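Long-range contacts in nicastrin (Dictyostelium purpureum, PDB 4R12), which probably serves as an essential, putatively substrate-recruiting subunit of gamma-secretase, the complex that cleaves membrane proteins such as Notch within the membrane: residues S44-I50 with D67-D73; E92-T98 with F141-D147; A168-D174 with A581-I587; C461-T467 with N479-F484. One frame throughout, in Å; residues are numbered along the deposited sequence.

In the fold
Contacts 1, 2 and 3 all belong to one mixed sheet. Strands 67-72 and 90-96 are neighbours, joining contact 1 to contact 2, and strands 43-50 and 169-174 are neighbours, joining contact 1 to contact 3. Contacts 1 and 2 are buried parallel pairings lined mainly by aliphatic residues. Contact 3 is antiparallel and only partly buried, so lysines and acids share it with apolar residues, and it brings the chain's C-terminal strand to the small lobe. Contact 4 stands apart, about 21 Å from contact 2 between centres: a loop closure nearer the centre of the molecule, held by proline and aromatic packing and a single backbone hydrogen bond between its segments.

Contact 1 (S44-I50 with D67-D73); sequences SGILYLI and DIIVVLD
Ile69, Val71 and Ile50 bury the most surface where strands 44-50 and 67-72 run parallel, their short axes 3.8 Å apart at closest and crossing at -48°. The register pairs Ile46 with Ile68, Leu47 with Ile69, Tyr48 with Val70, Leu49 with Val71 and Ile50 with Leu72. Ile69 binds both ways: its N donates to Ile46 O (2.8 Å) and its O accepts from Tyr48 N (3.0 Å). Val71 repeats this, N to Tyr48 O at 2.7 Å and O from Ile50 N at 2.8 Å; Ile46 N to Asp67 O (2.9 Å) and Asp73 N to Ile50 O (3.0 Å) complete the run. On the face of Leu47 and Leu49, Leu47 CD2 lies 3.9 Å from both Ile69 CG2 and Val71 CG2; Ile69 is mm, Leu47 mt, Val71 t. On the other face, Ile50 (mt) sets CB 3.8 Å from Leu72 CD2 and CD1 4.1 Å from Val70 CG1. Gly45, extended, passes its CA 3.2 Å from Asp67 O, where a CB would clash. Helix 148-160 packs on Leu47, Leu49 and Val71. With helix 53-57 in the connection from one strand to the next, this is a beta-alpha-beta unit of the nicastrin small lobe.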
# COMPACT_ATOMS: atom_id res chain seq x y z
N SER A 44 -23.54 8.17 -19.45
CA SER A 44 -23.68 7.26 -20.58
C SER A 44 -23.33 7.96 -21.88
O SER A 44 -23.31 9.18 -21.94
CB SER A 44 -25.11 6.70 -20.64
OG SER A 44 -26.05 7.75 -20.80
N GLY A 45 -23.02 7.18 -22.91
CA GLY A 45 -22.65 7.73 -24.20
C GLY A 45 -22.26 6.67 -25.20
O GLY A 45 -22.20 5.47 -24.88
N ILE A 46 -21.99 7.11 -26.42
CA ILE A 46 -21.53 6.22 -27.48
C ILE A 46 -20.05 5.85 -27.25
O ILE A 46 -19.23 6.71 -26.90
CB ILE A 46 -21.72 6.88 -28.87
CG1 ILE A 46 -21.43 5.90 -30.00
CG2 ILE A 46 -20.86 8.13 -29.01
CD1 ILE A 46 -22.52 4.89 -30.22
N LEU A 47 -19.71 4.58 -27.42
CA LEU A 47 -18.32 4.15 -27.26
C LEU A 47 -17.47 4.63 -28.44
O LEU A 47 -17.83 4.41 -29.60
CB LEU A 47 -18.23 2.63 -27.14
CG LEU A 47 -18.87 1.99 -25.90
CD1 LEU A 47 -18.72 0.49 -25.96
CD2 LEU A 47 -18.25 2.55 -24.63
N TYR A 48 -16.37 5.31 -28.14
CA TYR A 48 -15.43 5.74 -29.17
C TYR A 48 -14.02 5.30 -28.78
O TYR A 48 -13.52 5.68 -27.73
CB TYR A 48 -15.47 7.26 -29.36
CG TYR A 48 -14.46 7.78 -30.37
CD1 TYR A 48 -13.15 8.05 -29.99
CD2 TYR A 48 -14.82 7.98 -31.69
CE1 TYR A 48 -12.23 8.51 -30.91
CE2 TYR A 48 -13.90 8.44 -32.62
CZ TYR A 48 -12.61 8.71 -32.22
OH TYR A 48 -11.69 9.17 -33.14
N LEU A 49 -13.38 4.52 -29.65
CA LEU A 49 -12.08 3.92 -29.35
C LEU A 49 -10.89 4.73 -29.83
O LEU A 49 -10.79 5.06 -31.01
CB LEU A 49 -12.00 2.51 -29.95
CG LEU A 49 -10.64 1.82 -29.87
CD1 LEU A 49 -10.27 1.49 -28.43
CD2 LEU A 49 -10.65 0.57 -30.73
N ILE A 50 -9.99 5.06 -28.91
CA ILE A 50 -8.71 5.62 -29.27
C ILE A 50 -7.63 4.56 -29.03
O ILE A 50 -7.37 4.19 -27.89
CB ILE A 50 -8.38 6.88 -28.47
CG1 ILE A 50 -9.37 8.00 -28.81
CG2 ILE A 50 -6.95 7.34 -28.74
CD1 ILE A 50 -9.04 9.31 -28.14
N ASP A 67 -23.12 12.74 -26.49
CA ASP A 67 -22.53 12.03 -25.36
C ASP A 67 -21.58 10.91 -25.78
O ASP A 67 -21.98 9.96 -26.44
CB ASP A 67 -23.65 11.48 -24.47
CG ASP A 67 -24.61 12.57 -23.99
OD1 ASP A 67 -24.15 13.71 -23.79
OD2 ASP A 67 -25.82 12.28 -23.82
N ILE A 68 -20.31 11.03 -25.39
CA ILE A 68 -19.29 10.06 -25.78
C ILE A 68 -18.57 9.43 -24.58
O ILE A 68 -18.09 10.16 -23.71
CB ILE A 68 -18.24 10.71 -26.71
CG1 ILE A 68 -18.91 11.27 -27.97
CG2 ILE A 68 -17.14 9.71 -27.07
CD1 ILE A 68 -17.98 12.12 -28.83
N ILE A 69 -18.52 8.10 -24.55
CA ILE A 69 -17.63 7.36 -23.65
C ILE A 69 -16.38 6.93 -24.41
O ILE A 69 -16.43 6.04 -25.26
CB ILE A 69 -18.29 6.10 -23.06
CG1 ILE A 69 -19.59 6.44 -22.33
CG2 ILE A 69 -17.31 5.35 -22.13
CD1 ILE A 69 -19.40 7.45 -21.22
N VAL A 70 -15.25 7.57 -24.11
CA VAL A 70 -13.99 7.25 -24.77
C VAL A 70 -13.38 5.97 -24.21
O VAL A 70 -13.22 5.82 -22.99
CB VAL A 70 -12.98 8.40 -24.62
CG1 VAL A 70 -11.65 8.03 -25.28
CG2 VAL A 70 -13.53 9.68 -25.23
N VAL A 71 -13.06 5.05 -25.11
CA VAL A 71 -12.36 3.82 -24.75
C VAL A 71 -10.89 3.99 -25.11
O VAL A 71 -10.56 4.24 -26.27
CB VAL A 71 -12.94 2.60 -25.47
CG1 VAL A 71 -12.22 1.33 -25.03
CG2 VAL A 71 -14.44 2.49 -25.19
N LEU A 72 -10.01 3.86 -24.13
CA LEU A 72 -8.59 4.11 -24.35
C LEU A 72 -7.74 2.85 -24.29
O LEU A 72 -7.74 2.14 -23.29
CB LEU A 72 -8.05 5.10 -23.30
CG LEU A 72 -8.50 6.55 -23.37
CD1 LEU A 72 -7.98 7.31 -22.16
CD2 LEU A 72 -8.01 7.18 -24.65
N ASP A 73 -7.00 2.58 -25.36
CA ASP A 73 -5.85 1.71 -25.26
C ASP A 73 -4.94 2.38 -24.25
O ASP A 73 -4.81 3.61 -24.25
CB ASP A 73 -5.14 1.54 -26.61
CG ASP A 73 -3.92 0.62 -26.52
OD1 ASP A 73 -2.85 1.10 -26.08
OD2 ASP A 73 -4.05 -0.56 -26.89

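Contact 2 (E92-T98 with F141-D147); sequences EGIIVLT and FPIFAID
Extended and parallel, strands 92-96 and 143-146 lie 4.6 Å apart at closest between short axes, crossing at -20°, with Ile94 opposite Ile143, Ile95 opposite Phe144 and Val96 opposite Ala145. Ile94 N donates to Pro142 O (3.0 Å), Phe144 N to Ile94 O (3.0 Å) and Val96 N to Phe144 O (2.7 Å); Ile146 N to Val96 O, 3.3 Å, is weak. Side-chain wells set the packing. Ile94 (mt) brings CD1 to 3.5 Å from CE1 of Phe141, whose p rotamer lays the ring beside Gly93 and Ile94. Ile143, also mt, places CG2 4.0 Å from Ile94 CB and 4.1 Å from CG2 of Val96 (t). On the other face Ile95 (mt) offers CG2 to Ile146 CD1 at 3.5 Å; Ile146 is pt, and the same CD1 lies 4.0 Å from CD2 of Leu97 (mt). Phe144 (m) packs instead on Leu173, of strand 169-174. Beyond the pairing, Thr98 in the p well donates OG1 to Ile146 O (2.6 Å), while Asp147, also p, is the N-cap of helix 148-160, with OD1 hydrogen-bonded to Thr150 OG1. Strand 90-96, between 67-72 and 143-146, thus continues the parallel part of the nicastrin small lobe's mixed sheet.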
# COMPACT_ATOMS: atom_id res chain seq x y z
N GLU A 92 -18.23 12.07 -21.69
CA GLU A 92 -19.08 11.68 -20.56
C GLU A 92 -18.42 10.62 -19.67
O GLU A 92 -18.91 10.30 -18.59
CB GLU A 92 -20.43 11.17 -21.07
CG GLU A 92 -21.27 12.26 -21.75
CD GLU A 92 -21.71 13.35 -20.79
OE1 GLU A 92 -21.63 13.14 -19.56
OE2 GLU A 92 -22.14 14.43 -21.26
N GLY A 93 -17.31 10.08 -20.13
CA GLY A 93 -16.62 9.09 -19.33
C GLY A 93 -15.50 8.45 -20.11
O GLY A 93 -15.42 8.62 -21.33
N ILE A 94 -14.64 7.73 -19.41
CA ILE A 94 -13.54 7.02 -20.05
C ILE A 94 -13.47 5.59 -19.52
O ILE A 94 -13.66 5.35 -18.33
CB ILE A 94 -12.19 7.74 -19.81
CG1 ILE A 94 -12.17 9.07 -20.56
CG2 ILE A 94 -11.01 6.89 -20.25
CD1 ILE A 94 -10.99 9.95 -20.20
N ILE A 95 -13.23 4.65 -20.43
CA ILE A 95 -12.92 3.28 -20.07
C ILE A 95 -11.50 2.98 -20.49
O ILE A 95 -11.13 3.18 -21.65
CB ILE A 95 -13.87 2.28 -20.75
CG1 ILE A 95 -15.32 2.57 -20.34
CG2 ILE A 95 -13.48 0.85 -20.40
CD1 ILE A 95 -16.35 1.71 -21.07
N VAL A 96 -10.69 2.52 -19.54
CA VAL A 96 -9.30 2.20 -19.82
C VAL A 96 -9.14 0.69 -19.94
O VAL A 96 -9.50 -0.07 -19.04
CB VAL A 96 -8.35 2.76 -18.73
CG1 VAL A 96 -6.89 2.32 -19.01
CG2 VAL A 96 -8.46 4.29 -18.66
N LEU A 97 -8.61 0.27 -21.08
CA LEU A 97 -8.44 -1.14 -21.39
C LEU A 97 -7.16 -1.68 -20.74
O LEU A 97 -6.14 -1.00 -20.69
CB LEU A 97 -8.38 -1.34 -22.91
CG LEU A 97 -9.56 -0.77 -23.72
CD1 LEU A 97 -9.22 -0.77 -25.20
CD2 LEU A 97 -10.84 -1.56 -23.46
N THR A 98 -7.23 -2.90 -20.23
CA THR A 98 -6.06 -3.53 -19.63
C THR A 98 -5.68 -4.84 -20.31
O THR A 98 -4.97 -5.64 -19.72
CB THR A 98 -6.27 -3.81 -18.13
OG1 THR A 98 -7.28 -4.82 -17.98
CG2 THR A 98 -6.71 -2.55 -17.40
N PHE A 141 -16.00 13.63 -14.72
CA PHE A 141 -16.65 12.51 -15.38
C PHE A 141 -16.02 11.23 -14.85
O PHE A 141 -14.89 11.27 -14.36
CB PHE A 141 -16.49 12.59 -16.91
CG PHE A 141 -15.07 12.77 -17.38
CD1 PHE A 141 -14.20 11.69 -17.46
CD2 PHE A 141 -14.60 14.02 -17.76
CE1 PHE A 141 -12.89 11.87 -17.90
CE2 PHE A 141 -13.30 14.20 -18.21
CZ PHE A 141 -12.45 13.12 -18.28
N PRO A 142 -16.73 10.10 -14.93
CA PRO A 142 -16.16 8.88 -14.36
C PRO A 142 -15.12 8.23 -15.26
O PRO A 142 -15.18 8.34 -16.50
CB PRO A 142 -17.38 7.97 -14.19
CG PRO A 142 -18.30 8.40 -15.30
CD PRO A 142 -18.09 9.88 -15.46
N ILE A 143 -14.14 7.57 -14.64
CA ILE A 143 -13.16 6.79 -15.36
C ILE A 143 -13.11 5.39 -14.73
O ILE A 143 -12.95 5.25 -13.51
CB ILE A 143 -11.75 7.44 -15.34
CG1 ILE A 143 -11.83 8.92 -15.77
CG2 ILE A 143 -10.78 6.69 -16.25
CD1 ILE A 143 -10.47 9.62 -15.87
N PHE A 144 -13.31 4.37 -15.56
CA PHE A 144 -13.17 2.97 -15.12
C PHE A 144 -12.07 2.26 -15.89
O PHE A 144 -11.96 2.41 -17.11
CB PHE A 144 -14.46 2.17 -15.34
CG PHE A 144 -15.59 2.49 -14.40
CD1 PHE A 144 -16.00 3.79 -14.18
CD2 PHE A 144 -16.31 1.47 -13.79
CE1 PHE A 144 -17.07 4.08 -13.35
CE2 PHE A 144 -17.39 1.75 -12.96
CZ PHE A 144 -17.77 3.06 -12.74
N ALA A 145 -11.30 1.42 -15.19
CA ALA A 145 -10.56 0.37 -15.85
C ALA A 145 -11.41 -0.91 -15.81
O ALA A 145 -12.33 -1.03 -15.00
CB ALA A 145 -9.20 0.14 -15.19
N ILE A 146 -11.09 -1.85 -16.69
CA ILE A 146 -11.81 -3.12 -16.75
C ILE A 146 -10.79 -4.23 -16.92
O ILE A 146 -9.68 -3.99 -17.40
CB ILE A 146 -12.84 -3.16 -17.91
CG1 ILE A 146 -12.25 -2.52 -19.17
CG2 ILE A 146 -14.14 -2.46 -17.50
CD1 ILE A 146 -13.14 -2.67 -20.38
N ASP A 147 -11.16 -5.45 -16.53
CA ASP A 147 -10.19 -6.55 -16.54
C ASP A 147 -9.85 -6.98 -17.96
O ASP A 147 -10.36 -6.45 -18.94
CB ASP A 147 -10.69 -7.75 -15.71
CG ASP A 147 -11.82 -8.53 -16.39
OD1 ASP A 147 -12.22 -8.24 -17.53
OD2 ASP A 147 -12.31 -9.49 -15.75

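Contact 3 (A168-D174 with A581-I587); sequences AWGAELD and ALKVFKI
Seven backbone hydrogen bonds knit 168-174 to 581-587 as an antiparallel strand pair, through which the C-terminal strand joins the sheet of the small lobe. The hydrogen-bonded pairs are Gly170-Phe585 (Gly170 N to Phe585 O 2.9 Å, Phe585 N to Gly170 O 3.1 Å), Glu172-Lys583 (Glu172 N to Lys583 O 2.7 Å, Lys583 N to Glu172 O 2.9 Å) and Asp174-Ala581 (Asp174 N to Ala581 O 2.8 Å, Ala581 N to Asp174 O 2.9 Å). Ile587 N to Ala168 O, 2.9 Å, closes the far end. A salt bridge adds to them: Lys583 NZ reaches Asp174 OD2 at 3.4 Å, a weak bond, and stands 4.1 Å from Glu172 OE2. Short axes approach to 4.6 Å, their directions 161° apart. Non-hydrogen-bonded pairs Trp169-Lys586, Ala171-Val584 and Leu173-Leu582 share the largely apolar face, which meets Phe144 and helix 148-160. There Leu173 CD1 touches Leu582 CD1 at 3.7 Å, and Ala171 CB lies 4.0 Å from CG2 of Val584 (t). On the face of Glu172, Phe585 (p) folds its ring back over Gly170, whose carbonyl O lies over one ring face and which has no side chain to obstruct it. Trp169 (m) sets CE3 3.5 Å from Val584 CG1, and Lys586 CG sits 4.0 Å above the centroid of its six-membered ring, a CH-pi contact.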
# COMPACT_ATOMS: atom_id res chain seq x y z
N ALA A 168 -25.57 1.03 -32.94
CA ALA A 168 -24.20 1.07 -32.41
C ALA A 168 -24.08 0.78 -30.91
O ALA A 168 -25.08 0.62 -30.21
CB ALA A 168 -23.57 2.43 -32.72
N TRP A 169 -22.85 0.71 -30.42
CA TRP A 169 -22.58 0.33 -29.03
C TRP A 169 -22.31 1.51 -28.10
O TRP A 169 -21.57 2.43 -28.44
CB TRP A 169 -21.39 -0.63 -28.98
CG TRP A 169 -21.69 -1.99 -29.49
CD1 TRP A 169 -21.47 -2.47 -30.75
CD2 TRP A 169 -22.28 -3.06 -28.74
NE1 TRP A 169 -21.89 -3.78 -30.83
CE2 TRP A 169 -22.39 -4.17 -29.62
CE3 TRP A 169 -22.73 -3.20 -27.43
CZ2 TRP A 169 -22.92 -5.39 -29.21
CZ3 TRP A 169 -23.26 -4.42 -27.02
CH2 TRP A 169 -23.35 -5.50 -27.92
N GLY A 170 -22.91 1.45 -26.91
CA GLY A 170 -22.70 2.48 -25.90
C GLY A 170 -22.52 1.87 -24.52
O GLY A 170 -22.64 0.65 -24.36
N ALA A 171 -22.24 2.71 -23.53
CA ALA A 171 -22.07 2.23 -22.15
C ALA A 171 -22.53 3.26 -21.13
O ALA A 171 -22.63 4.44 -21.43
CB ALA A 171 -20.61 1.86 -21.88
N GLU A 172 -22.83 2.78 -19.93
CA GLU A 172 -23.12 3.66 -18.81
C GLU A 172 -22.19 3.36 -17.64
O GLU A 172 -22.02 2.20 -17.25
CB GLU A 172 -24.58 3.55 -18.36
CG GLU A 172 -24.87 4.25 -17.04
CD GLU A 172 -26.34 4.25 -16.68
OE1 GLU A 172 -27.18 4.31 -17.60
OE2 GLU A 172 -26.66 4.18 -15.47
N LEU A 173 -21.59 4.41 -17.10
CA LEU A 173 -20.72 4.32 -15.94
C LEU A 173 -21.36 4.97 -14.71
O LEU A 173 -21.61 6.18 -14.69
CB LEU A 173 -19.36 4.98 -16.25
CG LEU A 173 -18.34 4.33 -17.19
CD1 LEU A 173 -18.88 4.13 -18.61
CD2 LEU A 173 -17.04 5.13 -17.23
N ASP A 174 -21.62 4.17 -13.69
CA ASP A 174 -22.15 4.64 -12.41
C ASP A 174 -21.08 4.63 -11.33
O ASP A 174 -20.60 3.56 -10.94
CB ASP A 174 -23.33 3.77 -11.95
CG ASP A 174 -24.43 3.68 -12.98
OD1 ASP A 174 -24.81 4.73 -13.53
OD2 ASP A 174 -24.91 2.56 -13.23
N ALA A 581 -20.95 0.71 -10.95
CA ALA A 581 -21.36 -0.23 -12.00
C ALA A 581 -21.02 0.23 -13.41
O ALA A 581 -21.02 1.43 -13.72
CB ALA A 581 -22.85 -0.52 -11.89
N LEU A 582 -20.75 -0.74 -14.27
CA LEU A 582 -20.46 -0.50 -15.67
C LEU A 582 -21.37 -1.38 -16.53
O LEU A 582 -21.36 -2.61 -16.40
CB LEU A 582 -18.98 -0.77 -15.97
CG LEU A 582 -18.43 -0.64 -17.39
CD1 LEU A 582 -19.11 0.45 -18.19
CD2 LEU A 582 -16.94 -0.33 -17.29
N LYS A 583 -22.16 -0.74 -17.38
CA LYS A 583 -23.12 -1.45 -18.20
C LYS A 583 -22.90 -1.11 -19.67
O LYS A 583 -22.61 0.04 -20.01
CB LYS A 583 -24.55 -1.10 -17.80
CG LYS A 583 -24.82 -1.19 -16.30
CD LYS A 583 -26.08 -0.41 -15.91
CE LYS A 583 -26.28 -0.42 -14.39
NZ LYS A 583 -27.42 0.44 -13.98
N VAL A 584 -23.02 -2.12 -20.53
CA VAL A 584 -22.92 -1.91 -21.97
C VAL A 584 -24.26 -2.29 -22.61
O VAL A 584 -24.96 -3.17 -22.11
CB VAL A 584 -21.74 -2.71 -22.56
CG1 VAL A 584 -21.76 -2.69 -24.08
CG2 VAL A 584 -20.43 -2.12 -22.07
N PHE A 585 -24.61 -1.61 -23.69
CA PHE A 585 -25.90 -1.77 -24.33
C PHE A 585 -25.84 -1.23 -25.75
O PHE A 585 -24.92 -0.48 -26.09
CB PHE A 585 -26.97 -1.03 -23.53
CG PHE A 585 -26.65 0.42 -23.31
CD1 PHE A 585 -27.05 1.38 -24.23
CD2 PHE A 585 -25.93 0.82 -22.20
CE1 PHE A 585 -26.74 2.72 -24.04
CE2 PHE A 585 -25.62 2.15 -22.00
CZ PHE A 585 -26.02 3.10 -22.93
N LYS A 586 -26.80 -1.61 -26.59
CA LYS A 586 -26.86 -1.02 -27.92
C LYS A 586 -27.77 0.20 -27.92
O LYS A 586 -28.83 0.19 -27.30
CB LYS A 586 -27.31 -2.05 -28.96
CG LYS A 586 -26.15 -2.63 -29.76
CD LYS A 586 -26.59 -3.46 -30.95
CE LYS A 586 -25.39 -3.83 -31.83
NZ LYS A 586 -25.75 -4.77 -32.93
N ILE A 587 -27.34 1.25 -28.59
CA ILE A 587 -28.09 2.50 -28.66
C ILE A 587 -29.33 2.34 -29.53
O ILE A 587 -29.58 3.14 -30.43
CB ILE A 587 -27.21 3.64 -29.19
CG1 ILE A 587 -26.09 3.96 -28.19
CG2 ILE A 587 -28.05 4.88 -29.46
CD1 ILE A 587 -25.03 4.88 -28.74

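Contact 4 (C461-T467 with N479-F484); sequences CFTSSIT and NEVPNF
Phe484 (m, chi2 -85°) points its ring edge at the face of Phe462 (m, chi2 11°): a T-shaped pair with centroids 5.3 Å apart, planes at 62° and CZ of Phe484 3.8 Å from CG of Phe462. Helices 234-252 and 500-512 touch both rings. Phe462 belongs to the last turn of helix 452-463; Ser464 is the first residue to leave helical angles, and the chain then turns at Ile466 (phi/psi -89/62), the centre of an inverse gamma turn. Here the segments come closest in backbone, Ser465 opposite Val481 and Ile466 opposite Glu480, both at 5.2 Å between CA atoms. Ile466 N donates to Glu480 O at 2.9 Å, and Ser465 CA approaches that oxygen to 3.3 Å. Facing the helix end, Pro482 (C-gamma exo) wedges its ring among carbonyls: CG is 3.4 Å from Cys461 O, CB 3.4 Å from Phe462 O and CD 3.3 Å from Ser464 O. Ile466 (tt) flanks it, CB 4.2 Å from Pro482 CG. Within 479-484, Asn479 OD1 takes Val481 N at 2.9 Å in an Asx turn, and Asn483 ND2 binds Val481 O at 2.9 Å. A disulfide from Cys461 to Cys468, just past the segment, staples the helix end to the turn that follows. With Phe462 O buried without a polar partner and one hydrogen bond between the segments, the loop closure relies mainly on proline, isoleucine and aromatic packing.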
# COMPACT_ATOMS: atom_id res chain seq x y z
N CYS A 461 0.67 -14.80 -4.44
CA CYS A 461 -0.51 -14.35 -3.70
C CYS A 461 -0.58 -12.82 -3.57
O CYS A 461 -1.65 -12.23 -3.70
CB CYS A 461 -0.56 -14.99 -2.31
SG CYS A 461 -2.06 -14.61 -1.39
N PHE A 462 0.56 -12.17 -3.30
CA PHE A 462 0.53 -10.72 -3.12
C PHE A 462 0.91 -9.93 -4.38
O PHE A 462 0.74 -8.71 -4.40
CB PHE A 462 1.45 -10.30 -1.96
CG PHE A 462 0.87 -10.55 -0.58
CD1 PHE A 462 -0.27 -11.31 -0.41
CD2 PHE A 462 1.48 -10.00 0.55
CE1 PHE A 462 -0.82 -11.52 0.86
CE2 PHE A 462 0.96 -10.22 1.83
CZ PHE A 462 -0.21 -10.98 1.98
N THR A 463 1.37 -10.59 -5.44
CA THR A 463 1.74 -9.84 -6.65
C THR A 463 0.90 -10.19 -7.88
O THR A 463 1.04 -9.53 -8.92
CB THR A 463 3.24 -10.03 -7.01
OG1 THR A 463 3.51 -11.39 -7.35
CG2 THR A 463 4.12 -9.62 -5.87
N SER A 464 0.04 -11.21 -7.77
CA SER A 464 -0.79 -11.65 -8.90
C SER A 464 -2.25 -11.94 -8.55
O SER A 464 -3.16 -11.45 -9.22
CB SER A 464 -0.21 -12.92 -9.54
OG SER A 464 0.87 -12.61 -10.40
N SER A 465 -2.47 -12.80 -7.56
CA SER A 465 -3.82 -13.31 -7.28
C SER A 465 -3.92 -13.72 -5.82
O SER A 465 -3.29 -14.69 -5.40
CB SER A 465 -4.16 -14.49 -8.20
OG SER A 465 -5.49 -14.92 -7.99
N ILE A 466 -4.70 -12.98 -5.05
CA ILE A 466 -4.62 -13.06 -3.59
C ILE A 466 -5.56 -14.16 -3.04
O ILE A 466 -6.47 -13.91 -2.25
CB ILE A 466 -4.89 -11.66 -2.97
CG1 ILE A 466 -4.59 -11.65 -1.47
CG2 ILE A 466 -6.30 -11.14 -3.33
CD1 ILE A 466 -4.32 -10.27 -0.91
N THR A 467 -5.28 -15.39 -3.43
CA THR A 467 -6.12 -16.52 -3.06
C THR A 467 -5.50 -17.42 -1.98
O THR A 467 -6.08 -18.44 -1.60
CB THR A 467 -6.44 -17.35 -4.31
OG1 THR A 467 -5.21 -17.75 -4.94
CG2 THR A 467 -7.28 -16.51 -5.30
N ASN A 479 -12.32 -9.13 -4.53
CA ASN A 479 -11.40 -8.81 -5.61
C ASN A 479 -10.14 -9.66 -5.48
O ASN A 479 -9.42 -9.57 -4.48
CB ASN A 479 -11.08 -7.30 -5.59
CG ASN A 479 -10.08 -6.88 -6.67
OD1 ASN A 479 -9.76 -7.65 -7.57
ND2 ASN A 479 -9.58 -5.63 -6.58
N GLU A 480 -9.86 -10.51 -6.46
CA GLU A 480 -8.70 -11.39 -6.37
C GLU A 480 -7.44 -10.71 -6.85
O GLU A 480 -6.36 -11.26 -6.73
CB GLU A 480 -8.93 -12.68 -7.17
CG GLU A 480 -10.14 -13.48 -6.68
CD GLU A 480 -10.26 -14.84 -7.37
OE1 GLU A 480 -9.89 -14.96 -8.55
OE2 GLU A 480 -10.71 -15.80 -6.71
N VAL A 481 -7.56 -9.51 -7.41
CA VAL A 481 -6.35 -8.73 -7.68
C VAL A 481 -5.83 -8.22 -6.35
O VAL A 481 -6.56 -7.55 -5.63
CB VAL A 481 -6.60 -7.53 -8.62
CG1 VAL A 481 -5.29 -6.72 -8.80
CG2 VAL A 481 -7.13 -8.01 -9.96
N PRO A 482 -4.57 -8.55 -6.00
CA PRO A 482 -4.07 -7.99 -4.75
C PRO A 482 -4.09 -6.47 -4.83
O PRO A 482 -3.63 -5.92 -5.83
CB PRO A 482 -2.62 -8.49 -4.67
CG PRO A 482 -2.51 -9.58 -5.72
CD PRO A 482 -3.55 -9.29 -6.75
N ASN A 483 -4.66 -5.79 -3.83
CA ASN A 483 -4.62 -4.34 -3.83
C ASN A 483 -4.45 -3.82 -2.41
O ASN A 483 -5.21 -4.17 -1.52
CB ASN A 483 -5.88 -3.74 -4.49
CG ASN A 483 -7.18 -4.17 -3.81
OD1 ASN A 483 -7.87 -3.35 -3.21
ND2 ASN A 483 -7.54 -5.45 -3.95
N PHE A 484 -3.42 -3.00 -2.20
CA PHE A 484 -3.02 -2.62 -0.85
C PHE A 484 -3.22 -1.13 -0.55
O PHE A 484 -2.66 -0.59 0.40
CB PHE A 484 -1.54 -3.01 -0.63
CG PHE A 484 -1.31 -4.50 -0.72
CD1 PHE A 484 -1.52 -5.30 0.40
CD2 PHE A 484 -0.92 -5.09 -1.91
CE1 PHE A 484 -1.33 -6.69 0.33
CE2 PHE A 484 -0.74 -6.48 -1.98
CZ PHE A 484 -0.94 -7.26 -0.85